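Local coordinates for putative capsid protein of prophage (PDB 3BQW) that probably serves as the major capsid protein of an Escherichia coli prophage, assembling in many copies into the protein shell of the phage head, at residues A15-G20 with N311-K316; L30-F35 with G291-G296; N38-S43 with D50-E55; S80-G85 with E157-D162; R231-A236 with A240-G245. One frame throughout, in Å; residues are numbered along the deposited sequence.

Interaction 1: A15-G20 with N311-K316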
# COMPACT_ATOMS: atom_id res chain seq x y z
N ALA A 15 11.11 -15.09 -14.38
CA ALA A 15 10.12 -15.91 -15.09
C ALA A 15 8.91 -16.20 -14.21
O ALA A 15 7.78 -16.20 -14.69
CB ALA A 15 10.76 -17.24 -15.57
N TYR A 16 9.14 -16.43 -12.92
CA TYR A 16 8.05 -16.64 -11.98
C TYR A 16 7.36 -15.33 -11.60
O TYR A 16 6.14 -15.22 -11.61
CB TYR A 16 8.57 -17.32 -10.72
CG TYR A 16 7.46 -17.63 -9.77
CD1 TYR A 16 6.52 -18.62 -10.08
CD2 TYR A 16 7.31 -16.92 -8.59
CE1 TYR A 16 5.48 -18.90 -9.23
CE2 TYR A 16 6.25 -17.20 -7.73
CZ TYR A 16 5.34 -18.18 -8.07
OH TYR A 16 4.32 -18.48 -7.23
N LEU A 17 8.18 -14.35 -11.26
CA LEU A 17 7.70 -13.04 -10.84
C LEU A 17 6.80 -12.41 -11.92
O LEU A 17 5.84 -11.71 -11.61
CB LEU A 17 8.91 -12.16 -10.50
CG LEU A 17 8.82 -10.99 -9.53
CD1 LEU A 17 8.10 -11.37 -8.19
CD2 LEU A 17 10.22 -10.43 -9.28
N ASN A 18 7.10 -12.68 -13.18
CA ASN A 18 6.37 -12.10 -14.32
C ASN A 18 5.26 -13.00 -14.83
O ASN A 18 4.70 -12.72 -15.88
CB ASN A 18 7.34 -11.83 -15.49
CG ASN A 18 8.37 -10.77 -15.16
OD1 ASN A 18 8.10 -9.83 -14.42
ND2 ASN A 18 9.56 -10.91 -15.71
N ARG A 19 4.94 -14.07 -14.10
CA ARG A 19 4.18 -15.19 -14.70
C ARG A 19 2.74 -14.87 -15.18
O ARG A 19 2.24 -15.53 -16.11
CB ARG A 19 4.15 -16.41 -13.77
CG ARG A 19 3.74 -17.65 -14.51
CD ARG A 19 4.05 -18.90 -13.75
NE ARG A 19 2.98 -19.28 -12.85
CZ ARG A 19 3.05 -20.34 -12.06
NH1 ARG A 19 4.14 -21.10 -12.05
NH2 ARG A 19 2.04 -20.64 -11.26
N GLY A 20 2.10 -13.88 -14.55
CA GLY A 20 0.80 -13.35 -15.02
C GLY A 20 -0.43 -13.81 -14.26
O GLY A 20 -1.41 -13.06 -14.14
N ASN A 311 14.10 -1.45 -12.11
CA ASN A 311 13.21 -2.56 -11.76
C ASN A 311 12.39 -2.26 -10.52
O ASN A 311 12.92 -1.70 -9.56
CB ASN A 311 14.06 -3.81 -11.48
CG ASN A 311 14.12 -4.77 -12.66
OD1 ASN A 311 13.09 -5.11 -13.24
ND2 ASN A 311 15.33 -5.20 -13.01
N MET A 312 11.12 -2.67 -10.52
CA MET A 312 10.30 -2.64 -9.30
C MET A 312 10.92 -3.58 -8.27
O MET A 312 11.16 -3.21 -7.12
CB MET A 312 8.86 -3.06 -9.59
CG MET A 312 8.08 -2.18 -10.60
SD MET A 312 6.35 -2.67 -10.71
CE MET A 312 6.54 -4.27 -11.44
N PHE A 313 11.22 -4.80 -8.73
CA PHE A 313 11.71 -5.90 -7.89
C PHE A 313 12.91 -6.53 -8.52
O PHE A 313 13.00 -6.62 -9.75
CB PHE A 313 10.63 -6.99 -7.73
CG PHE A 313 9.29 -6.45 -7.35
CD1 PHE A 313 9.11 -5.78 -6.15
CD2 PHE A 313 8.20 -6.61 -8.21
CE1 PHE A 313 7.86 -5.26 -5.79
CE2 PHE A 313 6.95 -6.10 -7.88
CZ PHE A 313 6.78 -5.42 -6.67
N TYR A 314 13.81 -7.01 -7.68
CA TYR A 314 14.97 -7.75 -8.14
C TYR A 314 15.22 -8.91 -7.17
O TYR A 314 15.74 -8.72 -6.08
CB TYR A 314 16.19 -6.85 -8.23
CG TYR A 314 17.35 -7.50 -8.88
CD1 TYR A 314 17.52 -7.44 -10.26
CD2 TYR A 314 18.30 -8.19 -8.12
CE1 TYR A 314 18.59 -8.08 -10.87
CE2 TYR A 314 19.37 -8.79 -8.71
CZ TYR A 314 19.51 -8.74 -10.08
OH TYR A 314 20.58 -9.34 -10.66
N PRO A 315 14.81 -10.12 -7.58
CA PRO A 315 14.96 -11.33 -6.78
C PRO A 315 16.31 -12.00 -6.97
O PRO A 315 16.89 -11.95 -8.06
CB PRO A 315 13.80 -12.19 -7.28
CG PRO A 315 13.73 -11.87 -8.74
CD PRO A 315 14.12 -10.40 -8.84
N LYS A 316 16.82 -12.58 -5.89
CA LYS A 316 18.11 -13.26 -5.90
C LYS A 316 17.94 -14.55 -5.15
O LYS A 316 17.27 -14.57 -4.14
CB LYS A 316 19.19 -12.46 -5.17
CG LYS A 316 19.49 -11.08 -5.72
CD LYS A 316 20.49 -10.30 -4.82
CE LYS A 316 21.94 -10.83 -4.89
NZ LYS A 316 22.50 -10.84 -6.28
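Leu17 pushes one methyl, CD2, into the angle between Phe313 and Pro315, and that single branch makes the contact. CD2 lies 3.8 Å from CB of Phe313 and equally 3.8 Å from CG of Pro315, with CD of Pro315 at 3.9 Å from the same methyl. Leu17 points its CD2 at the CG corner of the proline ring, whereas the leucine runs at roughly a right angle to the Phe313 side chain and meets its CB before the ring. With chi1 of -154°, CG of Leu17 is turned away from its own backbone N, and the branch projects from the last turn of helix 10-17. Asn18 then leaves helical geometry, and the N of Arg19 bonds to the O of Tyr16. The contact thus joins the end of an N-terminal helix to strand 314-319, which pairs antiparallel with strand 327-338 in a mixed sheet. The long helix 113-146, probably the spine helix of an HK97-like capsid fold, packs against the same residues: Ile129 touches both Leu17 and Phe313. Phe313 also packs on Ile132, while CB of Met312 sits 3.8 Å above one face of the Phe313 ring, toward its rim. Pro315 additionally meets Leu13 and Phe14 on the preceding turn.

Interaction 2: L30-F35 with G291-G296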
# COMPACT_ATOMS: atom_id res chain seq x y z
N LEU A 30 -5.67 -1.85 -1.45
CA LEU A 30 -6.69 -0.91 -1.90
C LEU A 30 -6.23 0.53 -2.18
O LEU A 30 -6.51 1.06 -3.23
CB LEU A 30 -7.85 -0.89 -0.91
CG LEU A 30 -9.08 -0.04 -1.31
CD1 LEU A 30 -9.77 -0.64 -2.48
CD2 LEU A 30 -10.01 0.19 -0.11
N PHE A 31 -5.58 1.18 -1.22
CA PHE A 31 -5.15 2.58 -1.39
C PHE A 31 -4.15 2.71 -2.53
O PHE A 31 -4.26 3.62 -3.36
CB PHE A 31 -4.60 3.15 -0.10
CG PHE A 31 -5.66 3.59 0.87
CD1 PHE A 31 -6.47 2.65 1.53
CD2 PHE A 31 -5.89 4.94 1.11
CE1 PHE A 31 -7.46 3.06 2.44
CE2 PHE A 31 -6.89 5.36 2.01
CZ PHE A 31 -7.67 4.41 2.68
N THR A 32 -3.24 1.74 -2.62
CA THR A 32 -2.32 1.67 -3.73
C THR A 32 -3.08 1.59 -5.07
O THR A 32 -2.80 2.37 -6.02
CB THR A 32 -1.38 0.51 -3.60
OG1 THR A 32 -0.67 0.62 -2.34
CG2 THR A 32 -0.40 0.48 -4.78
N THR A 33 -4.05 0.70 -5.13
CA THR A 33 -4.82 0.50 -6.33
C THR A 33 -5.68 1.70 -6.72
O THR A 33 -5.80 2.02 -7.89
CB THR A 33 -5.67 -0.76 -6.18
OG1 THR A 33 -4.80 -1.88 -5.94
CG2 THR A 33 -6.50 -1.02 -7.46
N LEU A 34 -6.34 2.34 -5.76
CA LEU A 34 -7.23 3.44 -6.08
C LEU A 34 -6.45 4.70 -6.40
O LEU A 34 -6.76 5.41 -7.36
CB LEU A 34 -8.18 3.72 -4.91
CG LEU A 34 -9.28 2.68 -4.68
CD1 LEU A 34 -10.01 2.97 -3.39
CD2 LEU A 34 -10.24 2.68 -5.85
N PHE A 35 -5.42 4.98 -5.59
CA PHE A 35 -4.85 6.32 -5.55
C PHE A 35 -3.38 6.40 -5.99
O PHE A 35 -2.87 7.50 -6.20
CB PHE A 35 -5.04 6.90 -4.12
CG PHE A 35 -6.48 6.95 -3.67
CD1 PHE A 35 -7.44 7.62 -4.43
CD2 PHE A 35 -6.87 6.37 -2.47
CE1 PHE A 35 -8.77 7.67 -4.04
CE2 PHE A 35 -8.20 6.42 -2.06
CZ PHE A 35 -9.15 7.08 -2.84
N GLY A 291 -2.10 8.88 -8.59
CA GLY A 291 -0.66 9.07 -8.63
C GLY A 291 0.04 7.76 -8.90
O GLY A 291 -0.45 6.93 -9.66
N LEU A 292 1.20 7.57 -8.29
CA LEU A 292 2.03 6.41 -8.65
C LEU A 292 2.81 5.87 -7.49
O LEU A 292 2.86 6.46 -6.42
CB LEU A 292 3.00 6.77 -9.80
CG LEU A 292 4.12 7.77 -9.44
CD1 LEU A 292 5.33 7.58 -10.26
CD2 LEU A 292 3.60 9.18 -9.58
N VAL A 293 3.39 4.69 -7.70
CA VAL A 293 4.45 4.20 -6.84
C VAL A 293 5.70 4.35 -7.68
O VAL A 293 5.80 3.81 -8.78
CB VAL A 293 4.24 2.74 -6.29
CG1 VAL A 293 5.40 2.32 -5.38
CG2 VAL A 293 2.93 2.65 -5.51
N ALA A 294 6.62 5.15 -7.16
CA ALA A 294 7.89 5.41 -7.81
C ALA A 294 8.90 4.44 -7.22
O ALA A 294 8.94 4.22 -6.01
CB ALA A 294 8.34 6.86 -7.58
N TYR A 295 9.72 3.86 -8.09
CA TYR A 295 10.75 2.91 -7.65
C TYR A 295 12.15 3.47 -7.95
O TYR A 295 12.46 3.81 -9.09
CB TYR A 295 10.56 1.57 -8.34
CG TYR A 295 9.30 0.86 -7.90
CD1 TYR A 295 9.34 -0.15 -6.95
CD2 TYR A 295 8.05 1.23 -8.44
CE1 TYR A 295 8.15 -0.79 -6.52
CE2 TYR A 295 6.89 0.58 -8.05
CZ TYR A 295 6.95 -0.42 -7.08
OH TYR A 295 5.77 -1.04 -6.68
N GLY A 296 12.98 3.57 -6.92
CA GLY A 296 14.35 3.95 -7.12
C GLY A 296 15.07 2.77 -7.72
O GLY A 296 14.57 1.65 -7.68
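The carbonyl of Phe35, at the C-terminal end of helix 30-35, receives the backbone N-H of Gly291 just ahead of strand 292-295, bringing the two CA atoms within 5.9 Å of each other. The bond from Gly291 N to Phe35 O is 2.9 Å long and nearly straight at hydrogen, 166°, although the donor stands well above the carbonyl plane, 44° out of it. One turn back along the helix, the methyl CG2 of Thr32 meets CG2 of Val293 at 4.0 Å, the two side chains slanting past each other. CG2 of Thr32 lies opposite its own backbone N, while OG1 occupies the position beside that N and bonds to the carboxylate of Glu137, which also accepts the N-H of Phe31. The same branching thus gives the threonine a polar and an apolar side. Val136 of helix 113-146 touches both Thr32 and Val293. The Phe35 ring meets that of Phe345 edge-to-face. Helix 30-35 is followed by strand 38-41, which runs parallel to strand 292-295 in the mixed sheet, so the contact sets the helix against the sheet strand neighbouring its own continuation. The main-chain bond supplies directionality and satisfies two buried polar atoms, whereas the methyl pair adds only undirected van der Waals contact.

Interaction 3: N38-S43 with D50-E55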
# COMPACT_ATOMS: atom_id res chain seq x y z
N ASN A 38 -0.37 3.80 -10.82
CA ASN A 38 0.69 3.87 -11.82
C ASN A 38 2.06 3.56 -11.22
O ASN A 38 2.23 3.45 -9.98
CB ASN A 38 0.69 5.25 -12.47
CG ASN A 38 -0.64 5.57 -13.13
OD1 ASN A 38 -1.26 6.60 -12.88
ND2 ASN A 38 -1.12 4.66 -13.92
N VAL A 39 3.02 3.39 -12.12
CA VAL A 39 4.37 3.01 -11.76
C VAL A 39 5.35 3.82 -12.57
O VAL A 39 5.10 4.17 -13.75
CB VAL A 39 4.61 1.48 -11.96
CG1 VAL A 39 6.14 1.14 -11.93
CG2 VAL A 39 3.83 0.66 -10.91
N ALA A 40 6.45 4.17 -11.91
CA ALA A 40 7.60 4.72 -12.58
C ALA A 40 8.82 4.09 -11.94
O ALA A 40 8.96 4.10 -10.71
CB ALA A 40 7.63 6.26 -12.49
N THR A 41 9.70 3.53 -12.77
CA THR A 41 10.96 2.96 -12.30
C THR A 41 12.08 3.89 -12.72
O THR A 41 12.14 4.32 -13.88
CB THR A 41 11.19 1.53 -12.84
OG1 THR A 41 11.10 1.52 -14.26
CG2 THR A 41 10.16 0.55 -12.26
N PHE A 42 12.97 4.21 -11.78
CA PHE A 42 14.06 5.12 -12.04
C PHE A 42 15.38 4.37 -12.22
O PHE A 42 15.56 3.29 -11.64
CB PHE A 42 14.15 6.19 -10.92
CG PHE A 42 12.99 7.14 -10.93
CD1 PHE A 42 13.12 8.41 -11.46
CD2 PHE A 42 11.74 6.74 -10.47
CE1 PHE A 42 12.03 9.28 -11.50
CE2 PHE A 42 10.65 7.59 -10.52
CZ PHE A 42 10.80 8.86 -11.03
N SER A 43 16.27 4.94 -13.03
CA SER A 43 17.62 4.40 -13.23
C SER A 43 18.61 5.07 -12.29
O SER A 43 19.81 4.77 -12.28
CB SER A 43 18.06 4.62 -14.67
OG SER A 43 17.81 5.99 -15.02
N ASP A 50 10.89 15.67 -10.81
CA ASP A 50 10.98 16.66 -11.88
C ASP A 50 11.13 16.05 -13.28
O ASP A 50 10.95 16.75 -14.27
CB ASP A 50 12.20 17.56 -11.61
CG ASP A 50 13.50 16.74 -11.37
OD1 ASP A 50 13.53 15.93 -10.41
OD2 ASP A 50 14.47 16.87 -12.16
N THR A 51 11.51 14.78 -13.38
CA THR A 51 11.68 14.11 -14.66
C THR A 51 10.46 13.33 -15.17
O THR A 51 10.54 12.67 -16.20
CB THR A 51 12.84 13.11 -14.60
OG1 THR A 51 12.48 12.04 -13.74
CG2 THR A 51 14.13 13.77 -14.13
N LEU A 52 9.33 13.38 -14.47
CA LEU A 52 8.20 12.53 -14.84
C LEU A 52 7.47 13.11 -16.06
O LEU A 52 7.29 14.33 -16.15
CB LEU A 52 7.24 12.36 -13.66
CG LEU A 52 7.71 11.36 -12.58
CD1 LEU A 52 6.94 11.46 -11.23
CD2 LEU A 52 7.58 9.98 -13.11
N ASP A 53 7.08 12.23 -17.00
CA ASP A 53 6.37 12.64 -18.23
C ASP A 53 4.97 13.22 -17.91
O ASP A 53 4.54 14.22 -18.51
CB ASP A 53 6.28 11.47 -19.25
CG ASP A 53 5.30 10.35 -18.84
OD1 ASP A 53 5.29 9.91 -17.66
OD2 ASP A 53 4.54 9.87 -19.72
N ILE A 54 4.29 12.60 -16.96
CA ILE A 54 3.01 13.08 -16.46
C ILE A 54 3.19 14.34 -15.60
O ILE A 54 3.81 14.30 -14.55
CB ILE A 54 2.32 11.99 -15.62
CG1 ILE A 54 1.53 11.05 -16.52
CG2 ILE A 54 1.40 12.61 -14.60
CD1 ILE A 54 2.26 10.54 -17.71
N GLU A 55 2.62 15.45 -16.05
CA GLU A 55 2.71 16.70 -15.31
C GLU A 55 1.77 16.75 -14.11
O GLU A 55 1.98 17.55 -13.20
CB GLU A 55 2.37 17.88 -16.21
CG GLU A 55 3.31 18.11 -17.38
CD GLU A 55 2.88 19.31 -18.22
OE1 GLU A 55 2.01 20.09 -17.73
OE2 GLU A 55 3.38 19.47 -19.36
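CD2 of Leu52 fits against both Ala40 and Phe42, which project from the same side of the chain as alternate residues. It lies 3.8 Å from CB of Ala40 and 4.0 Å from CZ of the Phe42 ring, approached obliquely. With chi2 at 165° CD1 of Leu52 continues the extended chain, and CD2, the other branch, is turned toward Ala40 and Phe42. Phe42 reaches across by the length of its ring: CG stands beside the backbone N at chi1 -68°, and the side chain crosses that of Leu52 at about a right angle. Thr51 approaches the ring from its rim, OG1 standing near the ring plane 3.6 Å from CE1 of Phe42. That hydroxyl, set between the threonine's own N and carbonyl carbon, is hydrogen-bonded to the O of Met48, which helps fix its rotation. Strand 38-41 pairs with strand 292-295, and Phe42 rests on Ala294; Leu52 continues onto Val57 and Met59. Loop 50-55 is laid against strand 38-41 and the residue following it, at the margin of the mixed sheet. The contact is mainly apolar and hinges on one leucine methyl; an oxygen at the aromatic rim, where C-H groups carry slight positive charge, is probably mildly favourable.

Interaction 4: S80-G85 with E157-D162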
# COMPACT_ATOMS: atom_id res chain seq x y z
N SER A 80 12.59 17.98 -5.22
CA SER A 80 12.06 17.02 -6.17
C SER A 80 12.87 15.72 -6.19
O SER A 80 12.52 14.76 -6.86
CB SER A 80 11.99 17.64 -7.57
OG SER A 80 13.29 17.96 -8.04
N THR A 81 13.95 15.69 -5.42
CA THR A 81 14.74 14.49 -5.20
C THR A 81 14.30 13.83 -3.90
O THR A 81 14.44 14.42 -2.83
CB THR A 81 16.24 14.83 -5.14
OG1 THR A 81 16.58 15.56 -6.32
CG2 THR A 81 17.11 13.58 -5.06
N ILE A 82 13.78 12.61 -4.02
CA ILE A 82 13.28 11.82 -2.89
C ILE A 82 14.12 10.55 -2.77
O ILE A 82 14.30 9.82 -3.73
CB ILE A 82 11.80 11.41 -3.10
CG1 ILE A 82 10.91 12.64 -3.36
CG2 ILE A 82 11.29 10.55 -1.92
CD1 ILE A 82 10.68 13.52 -2.19
N LYS A 83 14.63 10.28 -1.57
CA LYS A 83 15.37 9.05 -1.31
C LYS A 83 14.39 7.98 -0.81
O LYS A 83 13.79 8.14 0.23
CB LYS A 83 16.50 9.33 -0.30
CG LYS A 83 17.40 8.11 0.06
CD LYS A 83 18.33 7.57 -1.07
CE LYS A 83 18.60 6.05 -0.96
NZ LYS A 83 17.37 5.13 -0.68
N PRO A 84 14.16 6.93 -1.60
CA PRO A 84 13.23 5.89 -1.13
C PRO A 84 13.80 4.98 -0.03
O PRO A 84 14.99 4.86 0.11
CB PRO A 84 12.94 5.11 -2.39
CG PRO A 84 14.22 5.22 -3.17
CD PRO A 84 14.67 6.64 -2.95
N GLY A 85 12.91 4.38 0.76
CA GLY A 85 13.30 3.35 1.71
C GLY A 85 13.66 2.09 0.94
O GLY A 85 12.81 1.51 0.28
N GLU A 157 19.56 7.68 6.53
CA GLU A 157 19.03 8.04 7.83
C GLU A 157 17.53 8.37 7.73
O GLU A 157 17.07 9.02 6.78
CB GLU A 157 19.80 9.21 8.43
CG GLU A 157 21.02 8.76 9.24
CD GLU A 157 21.64 9.92 10.01
OE1 GLU A 157 21.76 11.02 9.41
OE2 GLU A 157 22.00 9.74 11.21
N ARG A 158 16.79 7.86 8.71
CA ARG A 158 15.35 8.09 8.84
C ARG A 158 14.98 9.57 8.70
O ARG A 158 15.55 10.41 9.36
CB ARG A 158 14.95 7.60 10.21
CG ARG A 158 13.51 7.35 10.45
CD ARG A 158 13.43 6.39 11.64
NE ARG A 158 12.06 6.15 12.04
CZ ARG A 158 11.47 6.68 13.11
NH1 ARG A 158 12.12 7.51 13.92
NH2 ARG A 158 10.20 6.38 13.36
N TYR A 159 14.04 9.87 7.81
CA TYR A 159 13.56 11.25 7.59
C TYR A 159 12.07 11.27 7.23
O TYR A 159 11.49 10.24 6.94
CB TYR A 159 14.37 11.92 6.49
CG TYR A 159 14.02 11.47 5.08
CD1 TYR A 159 13.16 12.24 4.28
CD2 TYR A 159 14.54 10.27 4.55
CE1 TYR A 159 12.82 11.84 3.02
CE2 TYR A 159 14.21 9.86 3.23
CZ TYR A 159 13.34 10.64 2.49
OH TYR A 159 12.99 10.29 1.21
N GLU A 160 11.47 12.46 7.25
CA GLU A 160 10.04 12.64 6.98
C GLU A 160 9.84 13.27 5.61
O GLU A 160 10.54 14.20 5.24
CB GLU A 160 9.36 13.50 8.05
CG GLU A 160 7.87 13.73 7.79
CD GLU A 160 7.28 14.85 8.60
OE1 GLU A 160 7.48 16.04 8.22
OE2 GLU A 160 6.60 14.55 9.60
N ILE A 161 8.89 12.72 4.85
CA ILE A 161 8.33 13.36 3.67
C ILE A 161 6.99 13.94 4.08
O ILE A 161 6.16 13.25 4.69
CB ILE A 161 8.05 12.35 2.51
CG1 ILE A 161 9.34 11.78 1.97
CG2 ILE A 161 7.29 13.03 1.38
CD1 ILE A 161 9.11 10.53 1.06
N ASP A 162 6.78 15.19 3.71
CA ASP A 162 5.53 15.87 3.98
C ASP A 162 4.98 16.45 2.67
O ASP A 162 5.58 17.33 2.05
CB ASP A 162 5.75 16.97 5.01
CG ASP A 162 4.47 17.62 5.46
OD1 ASP A 162 3.36 17.17 5.07
OD2 ASP A 162 4.57 18.61 6.23
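The polar part of the contact is a hydrogen bond from the Tyr159 hydroxyl to the backbone carbonyl of Lys83. OH of Tyr159 is modelled 2.5 Å from O of Lys83, very short, a length to be read with caution. The acceptor lies in the plane of the tyrosine ring, at its edge. Tyr159 has CG between its own backbone N and carbonyl carbon, chi1 76°, which lifts the ring off its strand toward segment 80-85. Lys83 offers its main chain here; CB comes 3.9 Å from OH of Tyr159, but the rest of the side chain bends away. Strand 159-162 lies inside an antiparallel four-stranded sheet, between strands 61-67 and 148-151, whereas strand 81-82 belongs to a two-stranded ribbon with strand 47-48, so the contact ties ribbon to sheet. The apolar part is CG2 of Ile82 against CD1 of Ile161 at 3.7 Å; separately, the same methyl makes a van der Waals contact with OH of Tyr159 at 3.6 Å. Ile82 crosses both side chains at about a right angle. Ala61 of strand 61-67 touches both isoleucines. Strand alternation sends Glu160 and Asp162 to the other face, where both form salt bridges with Arg73.

Interaction 5: R231-A236 with A240-G245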
# COMPACT_ATOMS: atom_id res chain seq x y z
N ARG A 231 -25.07 -2.85 -6.78
CA ARG A 231 -23.80 -2.55 -7.44
C ARG A 231 -23.51 -3.57 -8.54
O ARG A 231 -24.13 -4.63 -8.57
CB ARG A 231 -22.65 -2.51 -6.43
CG ARG A 231 -22.95 -3.12 -5.07
CD ARG A 231 -23.25 -4.62 -5.14
NE ARG A 231 -22.17 -5.35 -4.51
CZ ARG A 231 -21.94 -5.36 -3.20
NH1 ARG A 231 -20.90 -6.05 -2.74
NH2 ARG A 231 -22.72 -4.69 -2.35
N GLY A 232 -22.57 -3.25 -9.43
CA GLY A 232 -22.12 -4.23 -10.42
C GLY A 232 -20.97 -3.78 -11.32
O GLY A 232 -21.20 -3.41 -12.48
N SER A 233 -19.74 -3.83 -10.79
CA SER A 233 -18.53 -3.40 -11.52
C SER A 233 -18.70 -2.07 -12.27
O SER A 233 -17.99 -1.79 -13.26
CB SER A 233 -18.09 -4.51 -12.47
OG SER A 233 -17.88 -5.71 -11.73
N GLU A 234 -19.62 -1.25 -11.76
CA GLU A 234 -20.16 -0.10 -12.46
C GLU A 234 -19.23 1.12 -12.29
O GLU A 234 -19.43 2.15 -12.96
CB GLU A 234 -21.56 0.21 -11.91
CG GLU A 234 -22.51 0.92 -12.87
CD GLU A 234 -23.65 0.03 -13.39
OE1 GLU A 234 -23.36 -1.09 -13.90
OE2 GLU A 234 -24.82 0.44 -13.29
N SER A 235 -18.23 1.00 -11.41
CA SER A 235 -17.29 2.08 -11.10
C SER A 235 -15.87 1.55 -10.93
O SER A 235 -15.68 0.36 -10.65
CB SER A 235 -17.74 2.82 -9.83
OG SER A 235 -17.56 2.05 -8.64
N ALA A 236 -14.88 2.43 -11.11
CA ALA A 236 -13.50 2.13 -10.74
C ALA A 236 -13.36 1.69 -9.27
O ALA A 236 -12.59 0.78 -8.97
CB ALA A 236 -12.61 3.34 -10.99
N ALA A 240 -11.96 -2.01 -8.28
CA ALA A 240 -10.80 -2.14 -7.40
C ALA A 240 -10.99 -3.14 -6.24
O ALA A 240 -10.00 -3.69 -5.77
CB ALA A 240 -10.39 -0.79 -6.85
N CYS A 241 -12.22 -3.38 -5.79
CA CYS A 241 -12.48 -4.28 -4.66
C CYS A 241 -12.61 -5.76 -4.99
O CYS A 241 -12.48 -6.61 -4.11
CB CYS A 241 -13.77 -3.87 -3.95
SG CYS A 241 -13.75 -2.27 -3.15
N LYS A 242 -12.91 -6.07 -6.26
CA LYS A 242 -13.22 -7.45 -6.66
C LYS A 242 -12.08 -8.43 -6.35
O LYS A 242 -12.34 -9.59 -6.02
CB LYS A 242 -13.64 -7.51 -8.14
CG LYS A 242 -15.05 -6.88 -8.38
CD LYS A 242 -15.66 -7.17 -9.78
CE LYS A 242 -16.49 -8.47 -9.79
NZ LYS A 242 -16.54 -9.16 -11.15
N ASN A 243 -10.83 -7.97 -6.40
CA ASN A 243 -9.69 -8.83 -6.07
C ASN A 243 -9.14 -8.72 -4.66
O ASN A 243 -8.14 -9.37 -4.35
CB ASN A 243 -8.62 -8.62 -7.12
CG ASN A 243 -9.13 -8.95 -8.52
OD1 ASN A 243 -9.49 -10.10 -8.81
ND2 ASN A 243 -9.25 -7.94 -9.35
N LEU A 244 -9.84 -7.98 -3.80
CA LEU A 244 -9.39 -7.66 -2.43
C LEU A 244 -10.43 -8.10 -1.38
O LEU A 244 -10.49 -7.55 -0.28
CB LEU A 244 -9.11 -6.15 -2.32
CG LEU A 244 -8.08 -5.64 -3.35
CD1 LEU A 244 -7.94 -4.13 -3.36
CD2 LEU A 244 -6.74 -6.30 -3.07
N GLY A 245 -11.22 -9.12 -1.71
CA GLY A 245 -12.27 -9.61 -0.82
C GLY A 245 -11.83 -10.20 0.51
O GLY A 245 -12.64 -10.45 1.37
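Ala236 and Ala240 are joined by a helical main-chain bond four residues apart: N of Ala240 donates to O of Ala236 at 2.9 Å, with 159° at the hydrogen, and the same O lies 3.4 Å from CB of Ala240. Beyond it the chain leaves the helix through a type I beta turn from Cys241 to Leu244, closed by the N of Leu244 on the O of Cys241 at 3.0 Å. On the other side, a loop leads up to the start of the helix; its backbone model around Ser233 is doubtful. Segments 231-236 and 240-245 thus flank and include the two ends of the short helix 236-241. Ser235 is its N-cap, with OG bonded to the N of Glu238 and also to the hydroxyl of Tyr253 on strand 248-254; the carboxylate of Glu238 in turn takes the N-H of Glu234. Among the side chains, Ser233 and Lys242 meet at the surface, OG of the serine lying beside the aliphatic part of the lysine, 3.3 Å from CD and 3.6 Å from CE. A bend at chi3 of Lys242, 89°, turns the chain past the hydroxyl. Ala240 also packs on Thr33 and Leu34 of helix 30-35, and Cys241 on Val248 and Phe250.

Interactions 1 and 2 are buried, interactions 3 and 4 partly so, and interaction 5 lies at the surface. Interactions 1, 2 and 3 all reach one mixed sheet: strands 292-295 and 38-41 are neighbours in it, the backbone of Tyr295 bonds to that of Ala40 and Phe42, and its side chain packs on Met312. Interaction 4 joins a four-stranded sheet to a two-stranded ribbon, and is linked to interaction 3 by a weak bond between Asp50 and Ser80. Interaction 5 touches interaction 2 where Ala240 meets Leu34. Interaction 1 is apolar and interaction 3 mainly so; interactions 2 and 5 combine backbone bonds with slight side-chain contact, and interaction 4 pairs a tyrosine hydroxyl bond with an isoleucine contact.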